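Local coordinates for protein fluvirucin B1 DH domain from module 1 (Actinomadura vulgaris, PDB 6OBV) that probably removes water from the beta-hydroxyacyl intermediate carried by the acyl carrier protein of module 1 of the fluvirucin B1 polyketide synthase, at residues D112-A120 with V132-W143; N204-L212 with A262-P271. All coordinates share one frame; numbering follows the deposited sequence.

Overall arrangement
Both interactions are antiparallel strand pairings, consistent with the double-hotdog fold of polyketide synthase dehydratases: interaction 1 is a hairpin in the first hotdog, and interaction 2 joins two strands of the second whose segments, 204-212 and 262-271, have 49 residues between them. They lie on opposite sides of the chain's centre, with their own centres 31 Å apart and nearest atoms about 17 Å apart. Each packs apolar side chains on a helix, 79-92 for interaction 1 and 227-232 for interaction 2; the latter helix probably carries the aspartate of the active site, as in related dehydratases. The polar face of interaction 1 meets the second subunit, whereas interaction 2 touches no other chain.

Interaction 1. Residues D112-A120 with V132-W143; sequences DEPVQLQVA and VAVHARTGQRPW
A beta hairpin of the first hotdog, strands 115-121 and 130-137, places Gln116 opposite Arg137, Gln118 opposite His135 and Ala120 opposite Ala133 in hydrogen-bonded antiparallel pairs. Each pair exchanges two backbone bonds, among them His135 N to Gln118 O at 2.8 Å. On the face bearing these residues, Gln116 and Arg137 run side by side. Arg137 starts with CG between its backbone N and carbonyl carbon (chi1 65°) and then stays extended to NE, which keeps its guanidinium level with the Gln116 amide. Gln116 OE1 takes a nearly straight bond of 2.6 Å from Arg137 NE, lying in the guanidinium plane, and a weak one of 3.2 Å from NH2 of the same arginine. The indole of Trp143 folds back over Arg137: its NE1 sits 3.5 Å above the guanidinium plane of Arg137, so the guanidinium has Gln116 OE1 at its edge and the indole over one face. Gln118 crosses Trp143 at about a right angle, its NE2 3.5 Å from Trp143 CZ2 and the amide turned 57° from the ring. At the open end of the hairpin pairing, Val115 CG2 meets Thr138 CG2 at 3.6 Å. There the chain reverses in a type II' turn from Thr138 to Arg141, with Gly139 supplying the positive phi. Leu117, Val119, Val134 and Ala136 line the other face, joined by Val119 CG1 against Val132 CG2 at 3.8 Å. Leu85 and Ala89 of helix 79-92 pack on Val119, and Phe82 on Val134. Opposite that helix, Glu45 of the second subunit forms a salt bridge with Arg137 NH1 and accepts Gln118 NE2 through its backbone O, while strands 52-58 and 144-152 flank the hairpin within the subunit.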
loop_
_atom_site.group_PDB
_atom_site.type_symbol
_atom_site.label_atom_id
_atom_site.label_comp_id
_atom_site.label_asym_id
_atom_site.label_seq_id
_atom_site.Cartn_x
_atom_site.Cartn_y
_atom_site.Cartn_z
ATOM N N ASP A 112 10.439 -8.187 21.371
ATOM C CA ASP A 112 9.471 -8.834 20.488
ATOM C C ASP A 112 8.478 -7.847 19.872
ATOM O O ASP A 112 7.428 -8.263 19.367
ATOM C CB ASP A 112 8.720 -9.939 21.240
ATOM C CG ASP A 112 7.881 -9.404 22.384
ATOM O OD1 ASP A 112 8.035 -8.217 22.750
ATOM O OD2 ASP A 112 7.052 -10.172 22.913
ATOM N N GLU A 113 8.777 -6.558 19.913
ATOM C CA GLU A 113 7.907 -5.584 19.286
ATOM C C GLU A 113 7.893 -5.800 17.776
ATOM O O GLU A 113 8.955 -5.981 17.171
ATOM C CB GLU A 113 8.383 -4.178 19.614
ATOM C CG GLU A 113 7.589 -3.502 20.707
ATOM C CD GLU A 113 7.830 -2.013 20.724
ATOM O OE1 GLU A 113 7.069 -1.279 20.046
ATOM O OE2 GLU A 113 8.796 -1.585 21.396
ATOM N N PRO A 114 6.728 -5.796 17.135
ATOM C CA PRO A 114 6.690 -5.956 15.680
ATOM C C PRO A 114 7.211 -4.726 14.955
ATOM O O PRO A 114 7.161 -3.601 15.458
ATOM C CB PRO A 114 5.206 -6.179 15.393
ATOM C CG PRO A 114 4.526 -5.495 16.479
ATOM C CD PRO A 114 5.383 -5.692 17.706
ATOM N N VAL A 115 7.708 -4.958 13.745
ATOM C CA VAL A 115 8.246 -3.914 12.883
ATOM C C VAL A 115 7.458 -3.901 11.582
ATOM O O VAL A 115 7.314 -4.941 10.925
ATOM C CB VAL A 115 9.740 -4.137 12.612
ATOM C CG1 VAL A 115 10.292 -3.053 11.714
ATOM C CG2 VAL A 115 10.517 -4.235 13.932
ATOM N N GLN A 116 6.948 -2.724 11.215
ATOM C CA GLN A 116 6.317 -2.537 9.915
ATOM C C GLN A 116 7.382 -2.267 8.858
ATOM O O GLN A 116 8.278 -1.448 9.073
ATOM C CB GLN A 116 5.332 -1.369 9.963
ATOM C CG GLN A 116 4.093 -1.641 10.772
ATOM C CD GLN A 116 3.091 -0.513 10.647
ATOM O OE1 GLN A 116 3.466 0.662 10.452
ATOM N NE2 GLN A 116 1.805 -0.858 10.733
ATOM N N LEU A 117 7.291 -2.955 7.718
ATOM C CA LEU A 117 8.256 -2.805 6.629
ATOM C C LEU A 117 7.567 -2.205 5.416
ATOM O O LEU A 117 6.419 -2.546 5.131
ATOM C CB LEU A 117 8.860 -4.153 6.227
ATOM C CG LEU A 117 9.680 -4.946 7.237
ATOM C CD1 LEU A 117 10.237 -6.220 6.547
ATOM C CD2 LEU A 117 10.804 -4.085 7.779
ATOM N N GLN A 118 8.265 -1.327 4.692
ATOM C CA GLN A 118 7.763 -0.848 3.406
ATOM C C GLN A 118 8.912 -0.749 2.419
ATOM O O GLN A 118 9.926 -0.109 2.711
ATOM C CB GLN A 118 7.079 0.520 3.511
ATOM C CG GLN A 118 5.581 0.467 3.597
ATOM C CD GLN A 118 4.933 1.811 3.311
ATOM O OE1 GLN A 118 5.345 2.534 2.406
ATOM N NE2 GLN A 118 3.921 2.153 4.091
ATOM N N VAL A 119 8.734 -1.359 1.252
ATOM C CA VAL A 119 9.715 -1.350 0.178
ATOM C C VAL A 119 9.098 -0.580 -0.980
ATOM O O VAL A 119 8.117 -1.030 -1.583
ATOM C CB VAL A 119 10.116 -2.770 -0.255
ATOM C CG1 VAL A 119 11.224 -2.692 -1.285
ATOM C CG2 VAL A 119 10.554 -3.627 0.950
ATOM N N ALA A 120 9.645 0.590 -1.284
ATOM C CA ALA A 120 9.106 1.438 -2.334
ATOM C C ALA A 120 9.970 1.319 -3.584
ATOM O O ALA A 120 11.201 1.345 -3.499
ATOM C CB ALA A 120 9.034 2.890 -1.865
ATOM N N VAL A 132 14.806 2.044 -5.503
ATOM C CA VAL A 132 14.206 1.241 -4.448
ATOM C C VAL A 132 14.665 1.826 -3.128
ATOM O O VAL A 132 15.749 2.412 -3.038
ATOM C CB VAL A 132 14.575 -0.254 -4.569
ATOM C CG1 VAL A 132 16.066 -0.455 -4.391
ATOM C CG2 VAL A 132 13.764 -1.124 -3.578
ATOM N N ALA A 133 13.797 1.730 -2.121
ATOM C CA ALA A 133 14.064 2.226 -0.779
ATOM C C ALA A 133 13.351 1.304 0.199
ATOM O O ALA A 133 12.287 0.777 -0.118
ATOM C CB ALA A 133 13.594 3.685 -0.611
ATOM N N VAL A 134 13.957 1.067 1.369
ATOM C CA VAL A 134 13.321 0.290 2.438
ATOM C C VAL A 134 13.150 1.201 3.651
ATOM O O VAL A 134 14.126 1.782 4.138
ATOM C CB VAL A 134 14.127 -0.967 2.819
ATOM C CG1 VAL A 134 13.356 -1.803 3.853
ATOM C CG2 VAL A 134 14.415 -1.840 1.606
ATOM N N HIS A 135 11.910 1.335 4.127
ATOM C CA HIS A 135 11.547 2.064 5.335
ATOM C C HIS A 135 11.020 1.102 6.398
ATOM O O HIS A 135 10.503 0.027 6.092
ATOM C CB HIS A 135 10.481 3.129 5.036
ATOM C CG HIS A 135 10.975 4.247 4.171
ATOM N ND1 HIS A 135 11.114 4.127 2.802
ATOM C CD2 HIS A 135 11.380 5.501 4.482
ATOM C CE1 HIS A 135 11.571 5.260 2.309
ATOM N NE2 HIS A 135 11.742 6.111 3.307
ATOM N N ALA A 136 11.133 1.505 7.660
ATOM C CA ALA A 136 10.643 0.664 8.740
ATOM C C ALA A 136 10.225 1.538 9.903
ATOM O O ALA A 136 10.689 2.675 10.061
ATOM C CB ALA A 136 11.702 -0.359 9.194
ATOM N N ARG A 137 9.332 0.992 10.724
ATOM C CA ARG A 137 8.958 1.667 11.958
ATOM C C ARG A 137 8.312 0.659 12.891
ATOM O O ARG A 137 7.833 -0.398 12.462
ATOM C CB ARG A 137 8.007 2.834 11.692
ATOM C CG ARG A 137 6.675 2.404 11.151
ATOM C CD ARG A 137 5.612 3.419 11.484
ATOM N NE ARG A 137 4.325 3.064 10.890
ATOM C CZ ARG A 137 3.359 3.939 10.625
ATOM N NH1 ARG A 137 3.536 5.223 10.900
ATOM N NH2 ARG A 137 2.218 3.532 10.077
ATOM N N THR A 138 8.338 0.986 14.184
ATOM C CA THR A 138 7.675 0.203 15.216
ATOM C C THR A 138 6.682 1.095 15.928
ATOM O O THR A 138 6.953 2.283 16.145
ATOM C CB THR A 138 8.656 -0.370 16.246
ATOM O OG1 THR A 138 9.180 0.694 17.047
ATOM C CG2 THR A 138 9.796 -1.064 15.569
ATOM N N GLY A 139 5.549 0.510 16.304
ATOM C CA GLY A 139 4.495 1.278 16.941
ATOM C C GLY A 139 4.121 2.482 16.106
ATOM O O GLY A 139 3.943 2.395 14.881
ATOM N N GLN A 140 4.026 3.632 16.765
ATOM C CA GLN A 140 3.645 4.885 16.127
ATOM C C GLN A 140 4.834 5.835 15.987
ATOM O O GLN A 140 4.673 7.059 16.000
ATOM C CB GLN A 140 2.504 5.540 16.907
ATOM C CG GLN A 140 2.534 5.250 18.403
ATOM C CD GLN A 140 1.309 5.783 19.126
ATOM O OE1 GLN A 140 0.565 6.602 18.585
ATOM N NE2 GLN A 140 1.100 5.327 20.357
ATOM N N ARG A 141 6.035 5.284 15.865
ATOM C CA ARG A 141 7.208 6.083 15.569
ATOM C C ARG A 141 7.205 6.483 14.092
ATOM O O ARG A 141 6.518 5.864 13.275
ATOM C CB ARG A 141 8.471 5.296 15.920
ATOM C CG ARG A 141 9.270 5.861 17.098
ATOM C CD ARG A 141 8.957 5.136 18.394
ATOM N NE ARG A 141 9.337 3.724 18.352
ATOM C CZ ARG A 141 10.505 3.243 18.776
ATOM N NH1 ARG A 141 11.424 4.060 19.279
ATOM N NH2 ARG A 141 10.755 1.940 18.698
ATOM N N PRO A 142 7.935 7.536 13.726
ATOM C CA PRO A 142 8.069 7.868 12.301
ATOM C C PRO A 142 8.869 6.820 11.548
ATOM O O PRO A 142 9.771 6.177 12.091
ATOM C CB PRO A 142 8.807 9.212 12.317
ATOM C CG PRO A 142 9.546 9.206 13.616
ATOM C CD PRO A 142 8.599 8.539 14.578
ATOM N N TRP A 143 8.508 6.642 10.281
ATOM C CA TRP A 143 9.291 5.813 9.380
ATOM C C TRP A 143 10.732 6.300 9.307
ATOM O O TRP A 143 11.008 7.507 9.300
ATOM C CB TRP A 143 8.689 5.825 7.977
ATOM C CG TRP A 143 7.328 5.220 7.846
ATOM C CD1 TRP A 143 6.141 5.878 7.858
ATOM C CD2 TRP A 143 7.016 3.832 7.662
ATOM N NE1 TRP A 143 5.108 4.991 7.696
ATOM C CE2 TRP A 143 5.620 3.728 7.567
ATOM C CE3 TRP A 143 7.783 2.674 7.567
ATOM C CZ2 TRP A 143 4.973 2.510 7.395
ATOM C CZ3 TRP A 143 7.141 1.457 7.380
ATOM C CH2 TRP A 143 5.747 1.387 7.300
#

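Interaction 2. Residues N204-L212 with A262-P271; sequences NEVFAEVEL and AQRVRVHAQP
Gln263 O receives the backbone N of Leu212 at 3.1 Å, and the leucine side chain leans against the same carbonyl. Next along the strand, Arg264 lies beside Glu211 with their aliphatic parts touching, CG to CG 3.9 Å. Their charged ends stay apart: Glu211 forms its salt bridge with Arg198. Val265 exchanges two backbone bonds with Val210 and turns to the opposite face, where both valines pack on Leu229 of helix 227-232. Arg266 reaches Glu209 through a water, which accepts from Arg266 NE at 2.8 Å in the guanidinium plane and donates to Glu209 OE2 at 2.9 Å. Trp165 ties the two together further, as donor to Glu209 OE2 and as cation-pi partner of Arg266, while Glu209 OE1 is paired with Arg198. Here strands 205-211 and 264-271 run antiparallel between strands 196-202 and 277-282, as part of the second hotdog, whose buried layer gains Val267 against Ala208 and Val210. His268 then returns to the face of Phe207, Glu209 and Arg266. With its CG anti to the backbone N (chi1 179°), the imidazole lies alongside Phe207 in an offset, nearly parallel pairing, planes at 15° and centroids 4.5 Å apart. The overlap is slight: Phe207 CE1 stands over the rim of the imidazole, 3.1 Å from His268 ND1. The carboxylate of Glu205 comes to the imidazole edge, its plane 80° from that of the ring, and is itself bound through OE1 to Arg202. Ala269 N bonds Val206 O at 3.0 Å and its carbonyl takes Val206 N in return. Gln270 packs its CB on Glu205 CG, and Pro271 closes the pairing by setting CD 3.4 Å from Asn204 O.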
loop_
_atom_site.group_PDB
_atom_site.type_symbol
_atom_site.label_atom_id
_atom_site.label_comp_id
_atom_site.label_asym_id
_atom_site.label_seq_id
_atom_site.Cartn_x
_atom_site.Cartn_y
_atom_site.Cartn_z
ATOM N N ASN A 204 44.744 -14.826 -1.602
ATOM C CA ASN A 204 43.832 -13.935 -0.891
ATOM C C ASN A 204 42.350 -14.263 -1.134
ATOM O O ASN A 204 41.495 -13.392 -0.933
ATOM C CB ASN A 204 44.120 -12.474 -1.251
ATOM C CG ASN A 204 44.000 -12.196 -2.743
ATOM O OD1 ASN A 204 43.371 -12.956 -3.494
ATOM N ND2 ASN A 204 44.605 -11.095 -3.183
ATOM N N GLU A 205 42.033 -15.498 -1.539
ATOM C CA GLU A 205 40.661 -15.954 -1.742
ATOM C C GLU A 205 40.257 -16.939 -0.650
ATOM O O GLU A 205 41.080 -17.704 -0.142
ATOM C CB GLU A 205 40.495 -16.639 -3.105
ATOM C CG GLU A 205 41.027 -15.824 -4.265
ATOM C CD GLU A 205 41.081 -16.602 -5.567
ATOM O OE1 GLU A 205 41.142 -17.847 -5.537
ATOM O OE2 GLU A 205 41.061 -15.957 -6.631
ATOM N N VAL A 206 38.971 -16.942 -0.327
ATOM C CA VAL A 206 38.392 -17.850 0.654
ATOM C C VAL A 206 37.269 -18.643 -0.000
ATOM O O VAL A 206 36.488 -18.108 -0.796
ATOM C CB VAL A 206 37.849 -17.102 1.888
ATOM C CG1 VAL A 206 37.413 -18.090 2.971
ATOM C CG2 VAL A 206 38.884 -16.162 2.420
ATOM N N PHE A 207 37.172 -19.908 0.375
ATOM C CA PHE A 207 36.083 -20.777 -0.013
ATOM C C PHE A 207 35.405 -21.275 1.254
ATOM O O PHE A 207 36.076 -21.575 2.248
ATOM C CB PHE A 207 36.609 -21.932 -0.839
ATOM C CG PHE A 207 37.347 -21.502 -2.058
ATOM C CD1 PHE A 207 36.658 -21.201 -3.234
ATOM C CD2 PHE A 207 38.731 -21.398 -2.048
ATOM C CE1 PHE A 207 37.337 -20.778 -4.375
ATOM C CE2 PHE A 207 39.423 -20.986 -3.190
ATOM C CZ PHE A 207 38.724 -20.677 -4.355
ATOM N N ALA A 208 34.081 -21.358 1.228
ATOM C CA ALA A 208 33.328 -21.695 2.426
ATOM C C ALA A 208 32.159 -22.587 2.058
ATOM O O ALA A 208 31.651 -22.561 0.933
ATOM C CB ALA A 208 32.805 -20.442 3.148
ATOM N N GLU A 209 31.744 -23.395 3.022
ATOM C CA GLU A 209 30.450 -24.052 2.979
ATOM C C GLU A 209 29.667 -23.586 4.192
ATOM O O GLU A 209 30.202 -23.558 5.305
ATOM C CB GLU A 209 30.588 -25.568 2.965
ATOM C CG GLU A 209 31.335 -26.085 1.773
ATOM C CD GLU A 209 31.423 -27.605 1.742
ATOM O OE1 GLU A 209 31.035 -28.251 2.741
ATOM O OE2 GLU A 209 31.876 -28.151 0.710
ATOM N N VAL A 210 28.413 -23.196 3.958
ATOM C CA VAL A 210 27.556 -22.556 4.949
ATOM C C VAL A 210 26.191 -23.239 4.909
ATOM O O VAL A 210 25.649 -23.473 3.823
ATOM C CB VAL A 210 27.412 -21.050 4.662
ATOM C CG1 VAL A 210 26.675 -20.377 5.787
ATOM C CG2 VAL A 210 28.762 -20.418 4.441
ATOM N N GLU A 211 25.641 -23.570 6.085
ATOM C CA GLU A 211 24.375 -24.293 6.180
ATOM C C GLU A 211 23.491 -23.674 7.256
ATOM O O GLU A 211 23.975 -23.330 8.339
ATOM C CB GLU A 211 24.579 -25.779 6.519
ATOM C CG GLU A 211 25.698 -26.505 5.756
ATOM C CD GLU A 211 26.175 -27.770 6.466
ATOM O OE1 GLU A 211 25.468 -28.256 7.377
ATOM O OE2 GLU A 211 27.260 -28.276 6.114
ATOM N N LEU A 212 22.189 -23.565 6.969
ATOM C CA LEU A 212 21.242 -23.099 7.972
ATOM C C LEU A 212 21.006 -24.169 9.035
ATOM O O LEU A 212 21.072 -25.367 8.762
ATOM C CB LEU A 212 19.902 -22.752 7.331
ATOM C CG LEU A 212 19.869 -21.616 6.326
ATOM C CD1 LEU A 212 18.481 -21.521 5.725
ATOM C CD2 LEU A 212 20.227 -20.333 7.042
ATOM N N ALA A 262 17.688 -21.462 -1.174
ATOM C CA ALA A 262 18.743 -22.393 -0.790
ATOM C C ALA A 262 18.819 -22.539 0.724
ATOM O O ALA A 262 18.508 -21.606 1.484
ATOM C CB ALA A 262 20.101 -21.942 -1.325
ATOM N N GLN A 263 19.230 -23.733 1.152
ATOM C CA GLN A 263 19.492 -24.072 2.547
ATOM C C GLN A 263 20.979 -24.164 2.869
ATOM O O GLN A 263 21.398 -23.793 3.967
ATOM C CB GLN A 263 18.844 -25.413 2.900
ATOM C CG GLN A 263 17.433 -25.596 2.400
ATOM C CD GLN A 263 16.904 -26.976 2.727
ATOM O OE1 GLN A 263 17.300 -27.582 3.729
ATOM N NE2 GLN A 263 16.007 -27.487 1.884
ATOM N N ARG A 264 21.773 -24.699 1.952
ATOM C CA ARG A 264 23.214 -24.836 2.105
ATOM C C ARG A 264 23.857 -24.313 0.831
ATOM O O ARG A 264 23.294 -24.462 -0.256
ATOM C CB ARG A 264 23.617 -26.299 2.359
ATOM C CG ARG A 264 22.692 -27.040 3.317
ATOM C CD ARG A 264 23.078 -28.506 3.483
ATOM N NE ARG A 264 23.281 -29.162 2.199
ATOM C CZ ARG A 264 23.857 -30.356 2.061
ATOM N NH1 ARG A 264 24.276 -31.008 3.138
ATOM N NH2 ARG A 264 24.017 -30.901 0.854
ATOM N N VAL A 265 25.008 -23.655 0.958
ATOM C CA VAL A 265 25.658 -23.062 -0.201
ATOM C C VAL A 265 27.164 -23.221 -0.092
ATOM O O VAL A 265 27.722 -23.456 0.983
ATOM C CB VAL A 265 25.319 -21.559 -0.387
ATOM C CG1 VAL A 265 23.805 -21.338 -0.687
ATOM C CG2 VAL A 265 25.818 -20.731 0.796
ATOM N N ARG A 266 27.818 -23.077 -1.237
ATOM C CA ARG A 266 29.245 -22.832 -1.297
ATOM C C ARG A 266 29.485 -21.354 -1.580
ATOM O O ARG A 266 28.667 -20.686 -2.220
ATOM C CB ARG A 266 29.892 -23.679 -2.377
ATOM C CG ARG A 266 29.642 -25.176 -2.261
ATOM C CD ARG A 266 29.961 -25.810 -3.600
ATOM N NE ARG A 266 29.927 -27.259 -3.561
ATOM C CZ ARG A 266 30.290 -28.029 -4.579
ATOM N NH1 ARG A 266 30.718 -27.474 -5.706
ATOM N NH2 ARG A 266 30.232 -29.348 -4.467
ATOM N N VAL A 267 30.610 -20.841 -1.090
ATOM C CA VAL A 267 30.926 -19.420 -1.175
ATOM C C VAL A 267 32.337 -19.253 -1.709
ATOM O O VAL A 267 33.255 -19.974 -1.305
ATOM C CB VAL A 267 30.774 -18.731 0.194
ATOM C CG1 VAL A 267 31.019 -17.225 0.066
ATOM C CG2 VAL A 267 29.393 -18.998 0.750
ATOM N N HIS A 268 32.507 -18.315 -2.632
ATOM C CA HIS A 268 33.810 -17.963 -3.192
ATOM C C HIS A 268 33.982 -16.453 -3.027
ATOM O O HIS A 268 33.374 -15.672 -3.763
ATOM C CB HIS A 268 33.887 -18.393 -4.654
ATOM C CG HIS A 268 35.180 -18.053 -5.331
ATOM N ND1 HIS A 268 36.357 -17.845 -4.643
ATOM C CD2 HIS A 268 35.481 -17.893 -6.642
ATOM C CE1 HIS A 268 37.320 -17.559 -5.498
ATOM N NE2 HIS A 268 36.815 -17.579 -6.718
ATOM N N ALA A 269 34.794 -16.028 -2.058
ATOM C CA ALA A 269 35.025 -14.606 -1.821
ATOM C C ALA A 269 36.453 -14.226 -2.173
ATOM O O ALA A 269 37.400 -14.970 -1.891
ATOM C CB ALA A 269 34.750 -14.213 -0.377
ATOM N N GLN A 270 36.603 -13.059 -2.782
ATOM C CA GLN A 270 37.922 -12.533 -3.091
ATOM C C GLN A 270 37.826 -11.019 -3.054
ATOM O O GLN A 270 36.742 -10.464 -3.244
ATOM C CB GLN A 270 38.414 -13.019 -4.463
ATOM C CG GLN A 270 37.373 -12.894 -5.532
ATOM C CD GLN A 270 37.625 -13.827 -6.689
ATOM O OE1 GLN A 270 38.771 -14.098 -7.041
ATOM N NE2 GLN A 270 36.553 -14.327 -7.289
ATOM N N PRO A 271 38.934 -10.326 -2.817
ATOM C CA PRO A 271 38.866 -8.864 -2.851
ATOM C C PRO A 271 38.679 -8.379 -4.280
ATOM O O PRO A 271 38.991 -9.070 -5.254
ATOM C CB PRO A 271 40.221 -8.416 -2.283
ATOM C CG PRO A 271 41.080 -9.676 -2.172
ATOM C CD PRO A 271 40.325 -10.806 -2.825
HETATM O O HOH W 1 29.683 -28.647 -1.142
#